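Local coordinates for protein COG0778: Nitroreductase (Streptococcus pneumoniae, PDB 2B67) that binds flavin mononucleotide and probably transfers electrons from a reduced nicotinamide cofactor to an acceptor, at residues 82-87 with 171-176; 159-164 with 175-180. All blocks are in the same frame, centred on the assembly; numbering follows the deposited sequence.

Contact 1 (82-87 with 171-176); sequences FTDTDL and EDRFRP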
loop_
_atom_site.group_PDB
_atom_site.type_symbol
_atom_site.label_atom_id
_atom_site.label_comp_id
_atom_site.label_asym_id
_atom_site.label_seq_id
_atom_site.Cartn_x
_atom_site.Cartn_y
_atom_site.Cartn_z
ATOM N N PHE A 82 11.372 6.082 1.470
ATOM C CA PHE A 82 11.986 6.180 0.124
ATOM C C PHE A 82 11.834 4.829 -0.591
ATOM O O PHE A 82 11.715 3.766 0.050
ATOM C CB PHE A 82 13.507 6.476 0.212
ATOM C CG PHE A 82 13.846 7.891 0.639
ATOM C CD1 PHE A 82 13.692 8.287 1.966
ATOM C CD2 PHE A 82 14.295 8.825 -0.294
ATOM C CE1 PHE A 82 13.997 9.578 2.350
ATOM C CE2 PHE A 82 14.617 10.114 0.085
ATOM C CZ PHE A 82 14.464 10.495 1.417
ATOM N N THR A 83 11.870 4.859 -1.915
ATOM C CA THR A 83 11.928 3.627 -2.672
ATOM C C THR A 83 13.164 3.677 -3.570
ATOM O O THR A 83 13.624 4.761 -3.951
ATOM C CB THR A 83 10.682 3.431 -3.527
ATOM O OG1 THR A 83 10.458 4.633 -4.269
ATOM C CG2 THR A 83 9.454 3.169 -2.645
ATOM N N ASP A 84 13.654 2.488 -3.909
ATOM C CA ASP A 84 14.855 2.279 -4.704
ATOM C C ASP A 84 14.567 2.380 -6.177
ATOM O O ASP A 84 13.978 1.469 -6.757
ATOM C CB ASP A 84 15.418 0.872 -4.410
ATOM C CG ASP A 84 16.915 0.745 -4.717
ATOM O OD1 ASP A 84 17.430 1.502 -5.580
ATOM O OD2 ASP A 84 17.563 -0.146 -4.106
ATOM N N THR A 85 15.020 3.460 -6.805
ATOM C CA THR A 85 14.778 3.624 -8.214
ATOM C C THR A 85 15.680 2.744 -9.083
ATOM O O THR A 85 15.423 2.624 -10.273
ATOM C CB THR A 85 14.932 5.082 -8.677
ATOM O OG1 THR A 85 16.312 5.464 -8.535
ATOM C CG2 THR A 85 14.005 6.023 -7.822
ATOM N N ASP A 86 16.730 2.156 -8.494
ATOM C CA ASP A 86 17.604 1.222 -9.209
ATOM C C ASP A 86 17.171 -0.202 -8.860
ATOM O O ASP A 86 17.706 -0.857 -7.937
ATOM C CB ASP A 86 19.092 1.443 -8.863
ATOM C CG ASP A 86 20.050 0.830 -9.941
ATOM O OD1 ASP A 86 19.643 -0.133 -10.636
ATOM O OD2 ASP A 86 21.197 1.326 -10.111
ATOM N N LEU A 87 16.183 -0.665 -9.600
ATOM C CA LEU A 87 15.546 -1.922 -9.302
ATOM C C LEU A 87 16.484 -3.109 -9.558
ATOM O O LEU A 87 16.393 -4.130 -8.865
ATOM C CB LEU A 87 14.247 -2.020 -10.095
ATOM C CG LEU A 87 13.013 -1.235 -9.597
ATOM C CD1 LEU A 87 11.872 -1.475 -10.573
ATOM C CD2 LEU A 87 12.588 -1.697 -8.180
ATOM N N GLU A 171 21.147 9.341 -0.767
ATOM C CA GLU A 171 21.472 9.152 -2.190
ATOM C C GLU A 171 20.286 9.287 -3.150
ATOM O O GLU A 171 19.188 8.755 -2.881
ATOM C CB GLU A 171 22.166 7.794 -2.416
ATOM C CG GLU A 171 23.561 7.695 -1.796
ATOM C CD GLU A 171 24.580 8.704 -2.365
ATOM O OE1 GLU A 171 24.466 9.105 -3.552
ATOM O OE2 GLU A 171 25.507 9.086 -1.611
ATOM N N ASP A 172 20.518 9.976 -4.270
ATOM C CA ASP A 172 19.483 10.277 -5.259
ATOM C C ASP A 172 18.878 9.028 -5.914
ATOM O O ASP A 172 17.789 9.086 -6.523
ATOM C CB ASP A 172 20.037 11.191 -6.350
ATOM C CG ASP A 172 20.224 12.624 -5.883
ATOM O OD1 ASP A 172 19.575 13.065 -4.903
ATOM O OD2 ASP A 172 21.038 13.338 -6.511
ATOM N N ARG A 173 19.601 7.908 -5.811
ATOM C CA ARG A 173 19.086 6.599 -6.206
ATOM C C ARG A 173 17.723 6.342 -5.494
ATOM O O ARG A 173 16.863 5.716 -6.041
ATOM C CB ARG A 173 20.124 5.502 -5.883
ATOM C CG ARG A 173 19.611 4.063 -5.979
ATOM C CD ARG A 173 20.726 3.072 -5.626
ATOM N NE ARG A 173 20.183 1.775 -5.207
ATOM C CZ ARG A 173 20.890 0.812 -4.599
ATOM N NH1 ARG A 173 20.284 -0.316 -4.222
ATOM N NH2 ARG A 173 22.189 0.964 -4.352
ATOM N N PHE A 174 17.558 6.856 -4.278
ATOM C CA PHE A 174 16.321 6.713 -3.498
ATOM C C PHE A 174 15.406 7.925 -3.673
ATOM O O PHE A 174 15.837 9.068 -3.451
ATOM C CB PHE A 174 16.687 6.474 -2.027
ATOM C CG PHE A 174 17.390 5.182 -1.836
ATOM C CD1 PHE A 174 18.795 5.122 -1.893
ATOM C CD2 PHE A 174 16.653 3.989 -1.704
ATOM C CE1 PHE A 174 19.468 3.848 -1.785
ATOM C CE2 PHE A 174 17.303 2.740 -1.592
ATOM C CZ PHE A 174 18.709 2.660 -1.648
ATOM N N ARG A 175 14.159 7.697 -4.098
ATOM C CA ARG A 175 13.217 8.813 -4.214
ATOM C C ARG A 175 12.210 8.812 -3.062
ATOM O O ARG A 175 11.759 7.737 -2.611
ATOM C CB ARG A 175 12.490 8.820 -5.556
ATOM C CG ARG A 175 11.562 7.657 -5.724
ATOM C CD ARG A 175 10.632 7.866 -6.913
ATOM N NE ARG A 175 9.442 7.014 -6.836
ATOM C CZ ARG A 175 8.594 6.822 -7.852
ATOM N NH1 ARG A 175 7.534 6.030 -7.707
ATOM N NH2 ARG A 175 8.841 7.379 -9.045
ATOM N N PRO A 176 11.893 10.006 -2.551
ATOM C CA PRO A 176 10.961 10.071 -1.443
ATOM C C PRO A 176 9.547 9.767 -1.930
ATOM O O PRO A 176 9.124 10.249 -2.989
ATOM C CB PRO A 176 11.113 11.514 -0.918
ATOM C CG PRO A 176 11.697 12.296 -2.063
ATOM C CD PRO A 176 12.455 11.325 -2.921
#

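Contact 2 (159-164 with 175-180); sequences FDKSKV and RPELLI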
loop_
_atom_site.group_PDB
_atom_site.type_symbol
_atom_site.label_atom_id
_atom_site.label_comp_id
_atom_site.label_asym_id
_atom_site.label_seq_id
_atom_site.Cartn_x
_atom_site.Cartn_y
_atom_site.Cartn_z
ATOM N N PHE A 159 4.342 17.499 0.151
ATOM C CA PHE A 159 5.662 17.998 0.463
ATOM C C PHE A 159 6.460 18.044 -0.827
ATOM O O PHE A 159 6.066 17.434 -1.842
ATOM C CB PHE A 159 6.388 17.144 1.538
ATOM C CG PHE A 159 6.676 15.737 1.107
ATOM C CD1 PHE A 159 5.695 14.749 1.190
ATOM C CD2 PHE A 159 7.930 15.386 0.622
ATOM C CE1 PHE A 159 5.984 13.407 0.793
ATOM C CE2 PHE A 159 8.209 14.071 0.239
ATOM C CZ PHE A 159 7.235 13.089 0.323
ATOM N N ASP A 160 7.564 18.790 -0.781
ATOM C CA ASP A 160 8.398 19.085 -1.932
ATOM C C ASP A 160 9.438 17.977 -2.122
ATOM O O ASP A 160 10.519 18.041 -1.554
ATOM C CB ASP A 160 9.127 20.423 -1.699
ATOM C CG ASP A 160 9.975 20.833 -2.885
ATOM O OD1 ASP A 160 9.968 20.068 -3.881
ATOM O OD2 ASP A 160 10.597 21.930 -2.850
ATOM N N LYS A 161 9.098 16.973 -2.911
ATOM C CA LYS A 161 9.931 15.793 -3.072
ATOM C C LYS A 161 11.328 16.091 -3.595
ATOM O O LYS A 161 12.272 15.364 -3.271
ATOM C CB LYS A 161 9.251 14.749 -3.965
ATOM C CG LYS A 161 8.121 14.004 -3.265
ATOM C CD LYS A 161 7.232 13.298 -4.267
ATOM C CE LYS A 161 6.142 12.437 -3.604
ATOM N NZ LYS A 161 5.674 11.423 -4.594
ATOM N N SER A 162 11.462 17.175 -4.369
ATOM C CA SER A 162 12.730 17.512 -5.036
ATOM C C SER A 162 13.833 17.953 -4.065
ATOM O O SER A 162 15.024 17.985 -4.419
ATOM C CB SER A 162 12.493 18.618 -6.079
ATOM O OG SER A 162 12.260 19.892 -5.475
ATOM N N LYS A 163 13.483 18.293 -2.833
ATOM C CA LYS A 163 14.559 18.739 -1.917
ATOM C C LYS A 163 14.860 17.748 -0.804
ATOM O O LYS A 163 15.791 17.969 -0.001
ATOM C CB LYS A 163 14.242 20.127 -1.307
ATOM C CG LYS A 163 14.234 21.273 -2.324
ATOM C CD LYS A 163 13.863 22.611 -1.664
ATOM C CE LYS A 163 13.968 23.772 -2.681
ATOM N NZ LYS A 163 13.363 25.034 -2.109
ATOM N N VAL A 164 14.062 16.684 -0.733
ATOM C CA VAL A 164 14.115 15.787 0.423
ATOM C C VAL A 164 15.455 15.058 0.521
ATOM O O VAL A 164 15.999 14.921 1.631
ATOM C CB VAL A 164 12.936 14.737 0.488
ATOM C CG1 VAL A 164 13.139 13.830 1.694
ATOM C CG2 VAL A 164 11.572 15.420 0.658
ATOM N N ARG A 175 14.159 7.697 -4.098
ATOM C CA ARG A 175 13.217 8.813 -4.214
ATOM C C ARG A 175 12.210 8.812 -3.062
ATOM O O ARG A 175 11.759 7.737 -2.611
ATOM C CB ARG A 175 12.490 8.820 -5.556
ATOM C CG ARG A 175 11.562 7.657 -5.724
ATOM C CD ARG A 175 10.632 7.866 -6.913
ATOM N NE ARG A 175 9.442 7.014 -6.836
ATOM C CZ ARG A 175 8.594 6.822 -7.852
ATOM N NH1 ARG A 175 7.534 6.030 -7.707
ATOM N NH2 ARG A 175 8.841 7.379 -9.045
ATOM N N PRO A 176 11.893 10.006 -2.551
ATOM C CA PRO A 176 10.961 10.071 -1.443
ATOM C C PRO A 176 9.547 9.767 -1.930
ATOM O O PRO A 176 9.124 10.249 -2.989
ATOM C CB PRO A 176 11.113 11.514 -0.918
ATOM C CG PRO A 176 11.697 12.296 -2.063
ATOM C CD PRO A 176 12.455 11.325 -2.921
ATOM N N GLU A 177 8.844 8.919 -1.202
ATOM C CA GLU A 177 7.447 8.634 -1.563
ATOM C C GLU A 177 6.429 9.343 -0.670
ATOM O O GLU A 177 5.412 9.857 -1.159
ATOM C CB GLU A 177 7.190 7.119 -1.531
ATOM C CG GLU A 177 8.040 6.332 -2.563
ATOM C CD GLU A 177 7.515 6.414 -3.993
ATOM O OE1 GLU A 177 6.490 7.078 -4.264
ATOM O OE2 GLU A 177 8.148 5.816 -4.867
ATOM N N LEU A 178 6.711 9.357 0.635
ATOM C CA LEU A 178 5.743 9.740 1.696
ATOM C C LEU A 178 6.514 10.181 2.926
ATOM O O LEU A 178 7.601 9.646 3.208
ATOM C CB LEU A 178 4.933 8.489 2.155
ATOM C CG LEU A 178 3.855 7.837 1.294
ATOM C CD1 LEU A 178 3.272 6.585 1.981
ATOM C CD2 LEU A 178 2.729 8.840 0.930
ATOM N N LEU A 179 5.920 11.092 3.693
ATOM C CA LEU A 179 6.381 11.387 5.046
ATOM C C LEU A 179 5.318 10.837 5.990
ATOM O O LEU A 179 4.134 11.092 5.803
ATOM C CB LEU A 179 6.566 12.910 5.289
ATOM C CG LEU A 179 7.477 13.691 4.326
ATOM C CD1 LEU A 179 7.631 15.158 4.798
ATOM C CD2 LEU A 179 8.879 13.017 4.157
ATOM N N ILE A 180 5.743 10.092 6.993
ATOM C CA ILE A 180 4.843 9.529 7.989
ATOM C C ILE A 180 5.220 10.170 9.295
ATOM O O ILE A 180 6.288 9.843 9.846
ATOM C CB ILE A 180 5.066 8.003 8.226
ATOM C CG1 ILE A 180 5.397 7.242 6.933
ATOM C CG2 ILE A 180 3.904 7.425 9.036
ATOM C CD1 ILE A 180 4.291 6.735 6.218
HETATM O O HOH W 1 4.464 9.098 -3.588
HETATM O O HOH W 2 6.391 9.084 -6.325
#

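Contact 1 (82-87 with 171-176)
Arg173 and Asp84 meet side-on in a two-bond salt bridge where strand 77-84 ends and strand 174-183 begins. Followed outward, the Arg173 side chain leaves CB with CG anti to the backbone N (chi1 168°) and stays extended as far as NE. Its CG lies 3.9 Å from Asp86 CB, and CD runs on past Asp84 OD1. NE then donates to Asp84 OD1 at 2.8 Å, with the N-H almost straight and the oxygen in the guanidinium plane. At the tip, NH1 reaches the syn lone pair of Asp84 OD2 at 2.7 Å, and the carboxylate and guanidinium planes are 30° apart. Phe174 CZ lies over one face of the guanidinium, offset toward the rim. Asp84 OD1 takes a second bond from Asp86 N, which closes an Asx turn and arrives on the opposite face of the carboxylate from NE; OD2 also pairs with Arg90, so the acid probably stays ionised.

Strands 77-84 and 174-183 pair antiparallel as the two central strands of the four that this chain gives to the sheet of the nitroreductase fold. Thr83 and Arg175 form the hydrogen-bonded pair, N to O at 3.0 Å in both directions, flanked by the non-hydrogen-bonded pairs Phe82-Pro176 and Asp84-Phe174. Beyond the last pair, Arg173 O accepts from both Thr85 N and Thr85 OG1, the hydroxyl coming in at 2.6 Å and tilted from the carbonyl plane.

On the face carrying Phe82, Pro176 CB makes a CH-pi contact 4.3 Å from the ring centroid, while the Phe174 carbonyl lies at the ring edge. On the other face, Arg175 CG packs 3.6 Å from Thr85 CG2, and both Thr83 OG1 and the Arg175 guanidinium turn to Glu177.

Contact 2 (159-164 with 175-180)
Leu179 sits over the ring of Phe159, its CG 3.7 Å from the centroid and only 9° off the normal, a CH-pi contact over the ring centre. The Phe159 torsion (chi1 64°) places CG where the ring lies under Leu179 CG. The same ring uses its edge elsewhere: CE2 meets Pro176 CB at 4.0 Å, and CZ approaches the peptide between Glu177 and Leu178. Pro176 in turn pushes CG against the start of helix 161-168, 3.7 Å from Val164 CB and 3.3 Å from Lys161 O.

One layer out, Asp160 is the N-cap of helix 161-168; its OD1 accepts from Ser162 N and OG on the same face of the carboxylate. On the strand, Glu177 and Leu178 both face Leu81 in a classic beta bulge, and the side chain of Leu178 comes within about 4 Å of a bound FMN.

Lys161 lies extended beyond CG across the carbonyls of Pro176 and Glu177. NZ is 4.4 Å from Glu177 OE1, too far for a salt bridge; water 1 spans the gap, 2.8 Å from NZ. Glu177 OE2 takes NE and NH1 of Arg175 and also meets Thr83 OG1. The side-chain contacts among Phe159, Leu179, Pro176 and Val164 are apolar, with backbone atoms at the ring edge and at Pro176 CG. Lys161 and Glu177, opposite in charge, are bridged by water, so their attraction is probably weaker than in a direct salt bridge.

In the fold
Contacts 1 and 2 have centres 11 Å apart and share Arg175 and Pro176 on strand 174-183. Along the chain, 82-87 comes first, then 159-164, and both are met by the same late stretch, 171-180. Contact 1 is pairing within the sheet, between neighbouring strands 77-84 and 174-183; contact 2 brings the start of helix 161-168 and its preceding turn against that sheet. They touch directly: Phe82 CZ packs 3.6 Å from Val164 CG1, and Thr83 OG1 lies 2.7 Å from Glu177 OE2, a probable hydrogen bond. Leu178 also packs on Leu133 of the second subunit, a residue of an FMN pocket, so one strand joins sheet, helix and dimer interface beside a bound FMN.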